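Local coordinates for protein subdomain of Desmoplakin Carboxy-Terminal domain (DPCT) (Homo sapiens, PDB 1LM5) that binds intermediate filaments through plakin repeats and so is thought to link them to desmosomes at cell junctions, at residues S9-I14 with R193-A198; L43-C48 with L119-L124. All coordinates share one frame; numbering follows the deposited sequence.

Contact 1 pairs two strands, 11-16 and 193-197, from near the two ends of the modelled chain. Contact 2 packs helix 36-47 against helix 112-124 close to the middle of the molecule. In chain order, both segments of contact 2 fall between the two segments of contact 1. The centres of the contacts lie about 14 Å apart. Gln-46, on helix 36-47, joins them: its NE2 probably donates to Ala-12 O at 2.9 Å and also reaches Ile-11 O. Each helix segment of contact 2 belongs to a different plectin repeat. Contact 1 brings the two ends of the chain together, contact 2 joins two repeats, and Gln-46 connects the one to the other.

Contact 1 (S9-I14 with R193-A198); sequences SPIAAI and RLLEAA
The side chain of Arg-193 reaches Ser-9 with its NE, which donates to OG at 2.9 Å. The bond is fairly straight, 161° at the hydrogen, and OG lies close to the guanidinium plane. CG of Arg-193 is anti to the backbone N (chi1 -170°) and the chain bends at chi3, bringing NE alongside Ser-9. The guanidinium has a second partner: its NH1 is hydrogen-bonded to Ser-184 OG. Arg-193 O accepts two backbone donors, Ala-12 N at 2.6 Å and Ala-13 N at 3.2 Å. Leu-195 N then donates to Ala-13 O at 3.0 Å. One water bridges Pro-10 O and Arg-193 N.

Apolar packing follows on both faces of the sheet. Ile-11 CD1 lies 3.8 Å from Leu-195 CG. Ile-14 and Leu-195 share one face of the sheet, with Ile-14 CD1 near Leu-195 CB. Ile-14 CG2 touches Ala-197 CB at 3.5 Å. Across the sheet, Ala-13 CB meets Leu-194 CD2. Helix 177-183 packs on Ile-11 and Leu-195 through Ala-180. The arrangement is a parallel strand pair at the centre of a small mixed sheet, which brings together the N- and C-terminal parts of the chain.

Contact 2 (L43-C48 with L119-L124); sequences LEAQAC and LEFQYL
The ring of Phe-121 lies directly against the backbone of helix 36-47 at Ala-45. Its CD1 is 3.3 Å from Ala-45 CA, and the methyl CB of Ala-45 sits over the same face. This is a CH-pi contact: CB is 3.6 Å from the ring centroid and 16° off the ring normal. With only a methyl group at Ala-45, the backbones come near: the CA atoms of Ala-45 and Phe-121 are 5.0 Å apart. Cys-48 approaches the ring differently. Its SG stands at the ring edge, 5.1 Å from the centroid, in a sulfur-aromatic contact, and also touches Phe-121 CB at 3.5 Å. Cys-48, just past the end of helix 36-47, directs its CB toward helix 112-124, with SG between the backbone N and the carbonyl carbon (chi1 76°).

One polar bond crosses the contact. Gln-122, extended beyond CG, donates from NE2 to Cys-48 O at 2.8 Å, with the donor tilted from the carbonyl plane. That carbonyl follows the last turn of helix 36-47. NE2 also bonds Ala-86 O, and OE1 accepts from Val-129 N, so both ends of the amide are held. Glu-44 brings CB to Phe-121 CE1, while its carboxylate forms a salt bridge with Arg-117. All five touching residues are buried. The contact is a close helix-to-helix junction between two plectin repeats of the chain, in the core of the plakin repeat fold.

Contact 1 (S9-I14 with R193-A198)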
loop_
_atom_site.group_PDB
_atom_site.type_symbol
_atom_site.label_atom_id
_atom_site.label_comp_id
_atom_site.label_asym_id
_atom_site.label_seq_id
_atom_site.Cartn_x
_atom_site.Cartn_y
_atom_site.Cartn_z
ATOM N N SER B 9 9.324 -6.976 3.767
ATOM C CA SER B 9 8.051 -7.195 4.428
ATOM C C SER B 9 8.296 -7.185 5.928
ATOM O O SER B 9 9.393 -7.502 6.391
ATOM C CB SER B 9 7.517 -8.563 4.034
ATOM O OG SER B 9 8.529 -9.534 4.272
ATOM N N PRO B 10 7.277 -6.810 6.713
ATOM C CA PRO B 10 7.481 -6.802 8.158
ATOM C C PRO B 10 7.620 -8.245 8.649
ATOM O O PRO B 10 7.103 -9.183 8.029
ATOM C CB PRO B 10 6.193 -6.176 8.696
ATOM C CG PRO B 10 5.681 -5.355 7.556
ATOM C CD PRO B 10 5.962 -6.242 6.361
ATOM N N ILE B 11 8.333 -8.422 9.746
ATOM C CA ILE B 11 8.471 -9.744 10.325
ATOM C C ILE B 11 7.050 -10.119 10.703
ATOM O O ILE B 11 6.364 -9.369 11.395
ATOM C CB ILE B 11 9.365 -9.683 11.550
ATOM C CG1 ILE B 11 10.788 -9.349 11.090
ATOM C CG2 ILE B 11 9.308 -10.995 12.323
ATOM C CD1 ILE B 11 11.721 -8.993 12.198
ATOM N N ALA B 12 6.605 -11.280 10.243
ATOM C CA ALA B 12 5.242 -11.708 10.485
ATOM C C ALA B 12 5.047 -12.579 11.699
ATOM O O ALA B 12 4.040 -12.468 12.393
ATOM C CB ALA B 12 4.724 -12.448 9.261
ATOM N N ALA B 13 6.009 -13.451 11.951
ATOM C CA ALA B 13 5.881 -14.375 13.045
ATOM C C ALA B 13 7.212 -14.915 13.511
ATOM O O ALA B 13 8.276 -14.481 13.074
ATOM C CB ALA B 13 4.966 -15.516 12.636
ATOM N N ILE B 14 7.122 -15.921 14.362
ATOM C CA ILE B 14 8.278 -16.519 14.982
ATOM C C ILE B 14 8.497 -17.954 14.567
ATOM O O ILE B 14 7.547 -18.692 14.342
ATOM C CB ILE B 14 8.077 -16.487 16.495
ATOM C CG1 ILE B 14 7.908 -15.036 16.943
ATOM C CG2 ILE B 14 9.225 -17.182 17.199
ATOM C CD1 ILE B 14 9.151 -14.213 16.760
ATOM N N ARG B 193 7.664 -13.619 6.666
ATOM C CA ARG B 193 8.959 -13.426 7.285
ATOM C C ARG B 193 8.919 -13.825 8.742
ATOM O O ARG B 193 8.105 -13.319 9.514
ATOM C CB ARG B 193 9.378 -11.973 7.142
ATOM C CG ARG B 193 10.794 -11.687 7.532
ATOM C CD ARG B 193 11.166 -10.291 7.033
ATOM N NE ARG B 193 11.062 -10.222 5.581
ATOM C CZ ARG B 193 11.974 -10.704 4.740
ATOM N NH1 ARG B 193 13.073 -11.284 5.199
ATOM N NH2 ARG B 193 11.768 -10.624 3.436
ATOM N N LEU B 194 9.811 -14.738 9.110
ATOM C CA LEU B 194 9.876 -15.247 10.470
ATOM C C LEU B 194 11.201 -14.934 11.128
ATOM O O LEU B 194 12.233 -14.862 10.465
ATOM C CB LEU B 194 9.708 -16.769 10.485
ATOM C CG LEU B 194 8.592 -17.404 9.658
ATOM C CD1 LEU B 194 8.499 -18.892 10.002
ATOM C CD2 LEU B 194 7.278 -16.704 9.944
ATOM N N LEU B 195 11.153 -14.762 12.441
ATOM C CA LEU B 195 12.341 -14.508 13.233
ATOM C C LEU B 195 12.495 -15.738 14.113
ATOM O O LEU B 195 11.544 -16.132 14.790
ATOM C CB LEU B 195 12.138 -13.300 14.134
ATOM C CG LEU B 195 13.067 -12.105 14.010
ATOM C CD1 LEU B 195 12.878 -11.216 15.232
ATOM C CD2 LEU B 195 14.505 -12.568 13.867
ATOM N N GLU B 196 13.673 -16.353 14.105
ATOM C CA GLU B 196 13.886 -17.521 14.940
ATOM C C GLU B 196 13.947 -17.134 16.417
ATOM O O GLU B 196 14.400 -16.045 16.766
ATOM C CB GLU B 196 15.177 -18.231 14.546
ATOM C CG GLU B 196 15.101 -18.890 13.195
ATOM C CD GLU B 196 16.371 -19.644 12.844
ATOM O OE1 GLU B 196 16.424 -20.209 11.732
ATOM O OE2 GLU B 196 17.308 -19.671 13.672
ATOM N N ALA B 197 13.482 -18.034 17.276
ATOM C CA ALA B 197 13.487 -17.805 18.708
ATOM C C ALA B 197 13.822 -19.118 19.402
ATOM O O ALA B 197 13.381 -20.189 18.975
ATOM C CB ALA B 197 12.130 -17.310 19.171
ATOM N N ALA B 198 14.604 -19.024 20.465
ATOM C CA ALA B 198 15.010 -20.192 21.232
ATOM C C ALA B 198 14.927 -19.832 22.704
ATOM O O ALA B 198 14.935 -18.652 23.055
ATOM C CB ALA B 198 16.440 -20.587 20.865
HETATM O O HOH W 1 6.123 -11.245 6.347
#

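Contact 2 (L43-C48 with L119-L124)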
loop_
_atom_site.group_PDB
_atom_site.type_symbol
_atom_site.label_atom_id
_atom_site.label_comp_id
_atom_site.label_asym_id
_atom_site.label_seq_id
_atom_site.Cartn_x
_atom_site.Cartn_y
_atom_site.Cartn_z
ATOM N N LEU B 43 5.017 -6.589 17.039
ATOM C CA LEU B 43 3.591 -6.405 16.757
ATOM C C LEU B 43 3.339 -4.949 16.370
ATOM O O LEU B 43 2.500 -4.671 15.525
ATOM C CB LEU B 43 2.729 -6.749 17.978
ATOM C CG LEU B 43 2.107 -8.131 18.213
ATOM C CD1 LEU B 43 2.233 -9.003 16.984
ATOM C CD2 LEU B 43 2.715 -8.762 19.429
ATOM N N GLU B 44 4.052 -4.018 16.994
ATOM C CA GLU B 44 3.862 -2.614 16.639
ATOM C C GLU B 44 4.249 -2.433 15.188
ATOM O O GLU B 44 3.565 -1.757 14.437
ATOM C CB GLU B 44 4.732 -1.704 17.502
ATOM C CG GLU B 44 4.333 -1.679 18.956
ATOM C CD GLU B 44 5.285 -0.860 19.786
ATOM O OE1 GLU B 44 6.465 -0.746 19.391
ATOM O OE2 GLU B 44 4.857 -0.348 20.837
ATOM N N ALA B 45 5.354 -3.053 14.801
ATOM C CA ALA B 45 5.825 -2.946 13.432
ATOM C C ALA B 45 4.718 -3.377 12.475
ATOM O O ALA B 45 4.596 -2.841 11.379
ATOM C CB ALA B 45 7.061 -3.805 13.232
ATOM N N GLN B 46 3.902 -4.334 12.904
ATOM C CA GLN B 46 2.821 -4.805 12.060
ATOM C C GLN B 46 1.672 -3.826 12.130
ATOM O O GLN B 46 1.157 -3.396 11.111
ATOM C CB GLN B 46 2.354 -6.180 12.521
ATOM C CG GLN B 46 3.455 -7.204 12.529
ATOM C CD GLN B 46 2.938 -8.549 12.938
ATOM O OE1 GLN B 46 1.841 -8.649 13.468
ATOM N NE2 GLN B 46 3.723 -9.597 12.704
ATOM N N ALA B 47 1.287 -3.462 13.347
ATOM C CA ALA B 47 0.180 -2.535 13.517
ATOM C C ALA B 47 0.401 -1.226 12.770
ATOM O O ALA B 47 -0.498 -0.740 12.083
ATOM C CB ALA B 47 -0.042 -2.247 15.003
ATOM N N CYS B 48 1.590 -0.646 12.885
ATOM C CA CYS B 48 1.813 0.636 12.224
ATOM C C CYS B 48 2.027 0.532 10.721
ATOM O O CYS B 48 2.172 1.546 10.048
ATOM C CB CYS B 48 2.978 1.376 12.867
ATOM S SG CYS B 48 4.570 0.729 12.421
ATOM N N LEU B 119 8.025 5.034 12.845
ATOM C CA LEU B 119 8.549 5.557 11.593
ATOM C C LEU B 119 9.555 4.591 10.984
ATOM O O LEU B 119 9.560 4.353 9.774
ATOM C CB LEU B 119 9.219 6.909 11.831
ATOM C CG LEU B 119 8.270 7.994 12.320
ATOM C CD1 LEU B 119 9.070 9.252 12.677
ATOM C CD2 LEU B 119 7.263 8.293 11.239
ATOM N N GLU B 120 10.405 4.025 11.824
ATOM C CA GLU B 120 11.404 3.090 11.338
ATOM C C GLU B 120 10.778 1.812 10.817
ATOM O O GLU B 120 11.170 1.302 9.773
ATOM C CB GLU B 120 12.396 2.782 12.441
ATOM C CG GLU B 120 13.153 4.033 12.867
ATOM C CD GLU B 120 13.978 3.813 14.095
ATOM O OE1 GLU B 120 13.738 2.805 14.799
ATOM O OE2 GLU B 120 14.851 4.660 14.368
ATOM N N PHE B 121 9.808 1.301 11.560
ATOM C CA PHE B 121 9.116 0.095 11.154
ATOM C C PHE B 121 8.538 0.317 9.764
ATOM O O PHE B 121 8.672 -0.526 8.886
ATOM C CB PHE B 121 7.965 -0.208 12.108
ATOM C CG PHE B 121 8.397 -0.638 13.478
ATOM C CD1 PHE B 121 7.560 -0.420 14.569
ATOM C CD2 PHE B 121 9.608 -1.293 13.675
ATOM C CE1 PHE B 121 7.924 -0.854 15.846
ATOM C CE2 PHE B 121 9.989 -1.733 14.947
ATOM C CZ PHE B 121 9.143 -1.513 16.035
ATOM N N GLN B 122 7.877 1.457 9.574
ATOM C CA GLN B 122 7.274 1.748 8.282
ATOM C C GLN B 122 8.352 1.907 7.228
ATOM O O GLN B 122 8.306 1.281 6.172
ATOM C CB GLN B 122 6.423 3.022 8.364
ATOM C CG GLN B 122 5.242 2.901 9.318
ATOM C CD GLN B 122 4.474 4.203 9.484
ATOM O OE1 GLN B 122 4.925 5.267 9.053
ATOM N NE2 GLN B 122 3.314 4.123 10.131
ATOM N N TYR B 123 9.335 2.744 7.530
ATOM C CA TYR B 123 10.415 3.002 6.602
ATOM C C TYR B 123 11.058 1.722 6.085
ATOM O O TYR B 123 11.190 1.521 4.877
ATOM C CB TYR B 123 11.469 3.870 7.278
ATOM C CG TYR B 123 12.550 4.296 6.331
ATOM C CD1 TYR B 123 12.337 5.333 5.435
ATOM C CD2 TYR B 123 13.778 3.634 6.299
ATOM C CE1 TYR B 123 13.315 5.703 4.533
ATOM C CE2 TYR B 123 14.760 3.998 5.402
ATOM C CZ TYR B 123 14.522 5.033 4.520
ATOM O OH TYR B 123 15.487 5.402 3.611
ATOM N N LEU B 124 11.454 0.860 7.014
ATOM C CA LEU B 124 12.100 -0.402 6.693
ATOM C C LEU B 124 11.235 -1.360 5.903
ATOM O O LEU B 124 11.752 -2.265 5.264
ATOM C CB LEU B 124 12.552 -1.107 7.973
ATOM C CG LEU B 124 13.771 -0.518 8.682
ATOM C CD1 LEU B 124 13.939 -1.195 10.036
ATOM C CD2 LEU B 124 15.013 -0.696 7.812
#